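Local coordinates for protein ornithine cyclodeaminase (Methanocaldococcus jannaschii, PDB 3MGJ) that probably converts ornithine to proline with release of ammonia, using NAD(+) as cofactor, and is represented by its N-terminal LOR/SDH-type domain alone, at residues 14-17 / 18-22; 22-25 / 26-30. All coordinates share one frame; numbering follows the deposited sequence.

Interaction 1 of 2, residues 14-17 / 18-22; sequences DSLI and LPKVF
I17 and V21 lie on the same flank of a helix that is just beginning, where I17 CD1 comes within 4.5 Å of V21 CG2, a loose contact. With CG1 of I17 anti to its own N (chi1 -167°), CG2 lies between that N and the carbonyl carbon, beside L18 N, and meets L18 CG at 4.1 Å. Beneath these apolar groups the V21 N–H points almost straight at I17 O (2.8 Å, 177°). K20 takes a different side. Its chain, extended beyond CG, runs back past the carbonyl of L16 toward the N-terminus of the helix until NZ lies 4.1 Å from L16 CB, while K20 N bonds to L16 O, an atom whose place is less sure. The ring of P19 also borders this carbonyl, with CG 3.6 Å from L16 O. A glycine here would remove the ring that closes off phi, and the first turn would probably be freer to flex. L16 sits at the N-cap position without a polar side chain. L18 N gives its hydrogen to a water (2.8 Å), which holds S15 O weakly. I17 and V21 also rest on L71 of helix 58-74, and L18 touches I39 of the second subunit. The chemistry thus divides a helix start: a greasy inner flank, leading amides of which a water takes L18 N and S15 OG offers I17 N a weak bond, and a lysine whose methylenes line the exposed side.

Interaction 2 of 2, residues 22-25 / 26-30; sequences FDKI and LDMGG
A Schellman motif closes helix 17-27, binding I25 and L26 to the two glycines that follow the last turn. G30 N bonds to I25 O at 3.0 Å, approaching from above the carbonyl plane, and within it G29 N bonds to L26 O at 2.8 Å. The positive phi of G29 (94°) reverses the chain, a turn to which glycine is well suited. G30 then passes beside I25, whose CG2 lies 3.8 Å from G30 C. The last turn keeps the usual i to i+4 bonds: L26 N, D27 N and M28 N bond in order to the carbonyls of F22, D23 and K24, the first nearly straight at 173°. M28 N also has a weak bond to I25 O, which is therefore gripped by G30 as well as, more loosely, by M28. M28, a selenomethionine with CG anti to its carbonyl carbon, lies across the K24 chain, but how closely they meet is doubtful. The carboxylates of D23 and D27, OD1 to OD1 5.5 Å, are like charges that are not in contact. Against the rest of the fold, I25 and M28 face helix 58-74 through L68 and I64, and M28 O accepts a hydrogen bond from H60 NE2. F22 stacks on Y32 and packs against V34 of strand 31-38, which the turn leads into; L26 also touches Y32.

Interactions 1 and 2 describe the two ends of one helix, 17-27, and meet at F22. Both are partly buried, and in both the inner flank faces helix 58-74 while charged residues occupy the outer one. Their chemistry follows the polarity of a helix. At 14-22 the problem is surplus amide hydrogens, met by a water and, only weakly, by a serine hydroxyl; at 22-30 it is surplus carbonyls, met by the amides of the glycine turn. Interaction 1 lies at the dimer interface, where D14, L16 and L18 meet the second subunit, whereas interaction 2 hands the chain on to strand 31-38 of its own sheet. Together they illustrate how a short helix is begun and ended.

Interaction 1 of 2, residues 14-17 / 18-22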
loop_
_atom_site.group_PDB
_atom_site.type_symbol
_atom_site.label_atom_id
_atom_site.label_comp_id
_atom_site.label_asym_id
_atom_site.label_seq_id
_atom_site.Cartn_x
_atom_site.Cartn_y
_atom_site.Cartn_z
ATOM N N ASP A 14 7.393 1.898 -3.750
ATOM C CA ASP A 14 8.573 2.251 -4.550
ATOM C C ASP A 14 8.981 1.033 -5.380
ATOM O O ASP A 14 10.016 1.008 -6.039
ATOM C CB ASP A 14 9.732 2.796 -3.700
ATOM C CG ASP A 14 10.806 3.498 -4.545
ATOM O OD1 ASP A 14 10.453 4.157 -5.554
ATOM O OD2 ASP A 14 12.008 3.386 -4.198
ATOM N N SER A 15 8.123 0.027 -5.340
ATOM C CA SER A 15 8.233 -1.122 -6.205
ATOM C C SER A 15 7.193 -0.976 -7.314
ATOM O O SER A 15 6.306 -0.127 -7.242
ATOM C CB SER A 15 7.955 -2.394 -5.399
ATOM O OG SER A 15 8.739 -3.479 -5.860
ATOM N N LEU A 16 7.313 -1.801 -8.343
ATOM C CA LEU A 16 6.223 -1.995 -9.280
ATOM C C LEU A 16 5.514 -3.297 -8.953
ATOM O O LEU A 16 4.628 -3.718 -9.692
ATOM C CB LEU A 16 6.742 -2.057 -10.711
ATOM C CG LEU A 16 7.300 -0.757 -11.277
ATOM C CD1 LEU A 16 7.792 -0.964 -12.693
ATOM C CD2 LEU A 16 6.213 0.286 -11.241
ATOM N N ILE A 17 5.910 -3.927 -7.848
ATOM C CA ILE A 17 5.392 -5.240 -7.471
ATOM C C ILE A 17 3.870 -5.325 -7.486
ATOM O O ILE A 17 3.305 -6.277 -8.021
ATOM C CB ILE A 17 5.886 -5.698 -6.073
ATOM C CG1 ILE A 17 5.592 -7.179 -5.876
ATOM C CG2 ILE A 17 5.178 -4.937 -4.977
ATOM C CD1 ILE A 17 6.160 -8.040 -6.985
ATOM N N LEU A 18 3.210 -4.340 -6.897
ATOM C CA LEU A 18 1.760 -4.379 -6.804
ATOM C C LEU A 18 1.070 -4.362 -8.154
ATOM O O LEU A 18 0.207 -5.189 -8.414
ATOM C CB LEU A 18 1.232 -3.215 -5.971
ATOM C CG LEU A 18 1.395 -3.332 -4.469
ATOM C CD1 LEU A 18 0.586 -2.229 -3.860
ATOM C CD2 LEU A 18 0.904 -4.687 -4.051
ATOM N N PRO A 19 1.430 -3.398 -9.011
ATOM C CA PRO A 19 0.784 -3.321 -10.321
ATOM C C PRO A 19 1.099 -4.552 -11.138
ATOM O O PRO A 19 0.346 -4.906 -12.043
ATOM C CB PRO A 19 1.445 -2.106 -10.958
ATOM C CG PRO A 19 1.955 -1.302 -9.812
ATOM C CD PRO A 19 2.373 -2.288 -8.798
ATOM N N LYS A 20 2.217 -5.190 -10.829
ATOM C CA LYS A 20 2.593 -6.401 -11.517
ATOM C C LYS A 20 1.729 -7.561 -11.035
ATOM O O LYS A 20 1.126 -8.262 -11.844
ATOM C CB LYS A 20 4.072 -6.693 -11.302
ATOM C CG LYS A 20 4.989 -6.085 -12.352
ATOM C CD LYS A 20 6.443 -6.304 -11.976
ATOM C CE LYS A 20 7.389 -5.567 -12.908
ATOM N NZ LYS A 20 8.721 -5.343 -12.275
ATOM N N VAL A 21 1.649 -7.761 -9.724
ATOM C CA VAL A 21 0.748 -8.770 -9.194
ATOM C C VAL A 21 -0.665 -8.615 -9.754
ATOM O O VAL A 21 -1.236 -9.565 -10.276
ATOM C CB VAL A 21 0.714 -8.749 -7.663
ATOM C CG1 VAL A 21 -0.515 -9.438 -7.153
ATOM C CG2 VAL A 21 1.925 -9.432 -7.129
ATOM N N PHE A 22 -1.219 -7.413 -9.646
ATOM C CA PHE A 22 -2.556 -7.120 -10.137
ATOM C C PHE A 22 -2.711 -7.454 -11.609
ATOM O O PHE A 22 -3.693 -8.059 -12.043
ATOM C CB PHE A 22 -2.847 -5.634 -9.953
ATOM C CG PHE A 22 -2.832 -5.191 -8.527
ATOM C CD1 PHE A 22 -2.917 -6.117 -7.501
ATOM C CD2 PHE A 22 -2.746 -3.852 -8.205
ATOM C CE1 PHE A 22 -2.912 -5.713 -6.186
ATOM C CE2 PHE A 22 -2.741 -3.445 -6.892
ATOM C CZ PHE A 22 -2.824 -4.375 -5.879
HETATM O O HOH W 1 4.067 -1.882 -5.754
#

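Interaction 2 of 2, residues 22-25 / 26-30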
loop_
_atom_site.group_PDB
_atom_site.type_symbol
_atom_site.label_atom_id
_atom_site.label_comp_id
_atom_site.label_asym_id
_atom_site.label_seq_id
_atom_site.Cartn_x
_atom_site.Cartn_y
_atom_site.Cartn_z
ATOM N N PHE A 22 -1.219 -7.413 -9.646
ATOM C CA PHE A 22 -2.556 -7.120 -10.137
ATOM C C PHE A 22 -2.711 -7.454 -11.609
ATOM O O PHE A 22 -3.693 -8.059 -12.043
ATOM C CB PHE A 22 -2.847 -5.634 -9.953
ATOM C CG PHE A 22 -2.832 -5.191 -8.527
ATOM C CD1 PHE A 22 -2.917 -6.117 -7.501
ATOM C CD2 PHE A 22 -2.746 -3.852 -8.205
ATOM C CE1 PHE A 22 -2.912 -5.713 -6.186
ATOM C CE2 PHE A 22 -2.741 -3.445 -6.892
ATOM C CZ PHE A 22 -2.824 -4.375 -5.879
ATOM N N ASP A 23 -1.732 -7.026 -12.386
ATOM C CA ASP A 23 -1.760 -7.243 -13.816
ATOM C C ASP A 23 -1.796 -8.709 -14.153
ATOM O O ASP A 23 -2.523 -9.124 -15.045
ATOM C CB ASP A 23 -0.553 -6.580 -14.473
ATOM C CG ASP A 23 -0.836 -5.148 -14.887
ATOM O OD1 ASP A 23 -2.034 -4.790 -14.994
ATOM O OD2 ASP A 23 0.138 -4.396 -15.124
ATOM N N LYS A 24 -1.005 -9.490 -13.429
ATOM C CA LYS A 24 -0.898 -10.903 -13.712
ATOM C C LYS A 24 -2.203 -11.615 -13.402
ATOM O O LYS A 24 -2.748 -12.302 -14.257
ATOM C CB LYS A 24 0.268 -11.519 -12.954
ATOM C CG LYS A 24 0.762 -12.814 -13.570
ATOM C CD LYS A 24 1.444 -12.623 -14.926
ATOM C CE LYS A 24 1.202 -13.805 -15.841
ATOM N NZ LYS A 24 2.358 -14.081 -16.745
ATOM N N ILE A 25 -2.708 -11.435 -12.188
ATOM C CA ILE A 25 -4.050 -11.887 -11.845
ATOM C C ILE A 25 -5.098 -11.525 -12.923
ATOM O O ILE A 25 -5.761 -12.415 -13.466
ATOM C CB ILE A 25 -4.483 -11.351 -10.466
ATOM C CG1 ILE A 25 -3.353 -11.536 -9.449
ATOM C CG2 ILE A 25 -5.748 -12.040 -9.998
ATOM C CD1 ILE A 25 -3.674 -11.010 -8.062
ATOM N N LEU A 26 -5.235 -10.239 -13.253
ATOM C CA LEU A 26 -6.193 -9.829 -14.295
ATOM C C LEU A 26 -5.938 -10.502 -15.646
ATOM O O LEU A 26 -6.840 -11.150 -16.181
ATOM C CB LEU A 26 -6.282 -8.307 -14.441
ATOM C CG LEU A 26 -6.777 -7.542 -13.199
ATOM C CD1 LEU A 26 -6.482 -6.059 -13.291
ATOM C CD2 LEU A 26 -8.240 -7.758 -12.945
ATOM N N ASP A 27 -4.727 -10.377 -16.192
ATOM C CA ASP A 27 -4.355 -11.161 -17.380
ATOM C C ASP A 27 -4.881 -12.614 -17.354
ATOM O O ASP A 27 -5.386 -13.114 -18.354
ATOM C CB ASP A 27 -2.834 -11.214 -17.564
ATOM C CG ASP A 27 -2.242 -9.913 -18.092
ATOM O OD1 ASP A 27 -3.007 -8.978 -18.468
ATOM O OD2 ASP A 27 -0.986 -9.847 -18.121
HETATM N N MSE A 28 -4.747 -13.302 -16.224
HETATM C CA MSE A 28 -5.118 -14.707 -16.190
HETATM C C MSE A 28 -6.598 -14.944 -15.923
HETATM O O MSE A 28 -7.032 -16.085 -15.820
HETATM C CB MSE A 28 -4.291 -15.455 -15.168
HETATM C CG MSE A 28 -2.807 -15.284 -15.341
HETATM SE SE MSE A 28 -1.820 -16.575 -14.247
HETATM C CE MSE A 28 -0.777 -15.272 -13.302
ATOM N N GLY A 29 -7.375 -13.875 -15.806
ATOM C CA GLY A 29 -8.809 -14.024 -15.660
ATOM C C GLY A 29 -9.316 -14.040 -14.236
ATOM O O GLY A 29 -10.477 -14.354 -13.995
ATOM N N GLY A 30 -8.456 -13.704 -13.285
ATOM C CA GLY A 30 -8.901 -13.556 -11.915
ATOM C C GLY A 30 -9.197 -12.124 -11.526
ATOM O O GLY A 30 -9.029 -11.185 -12.300
#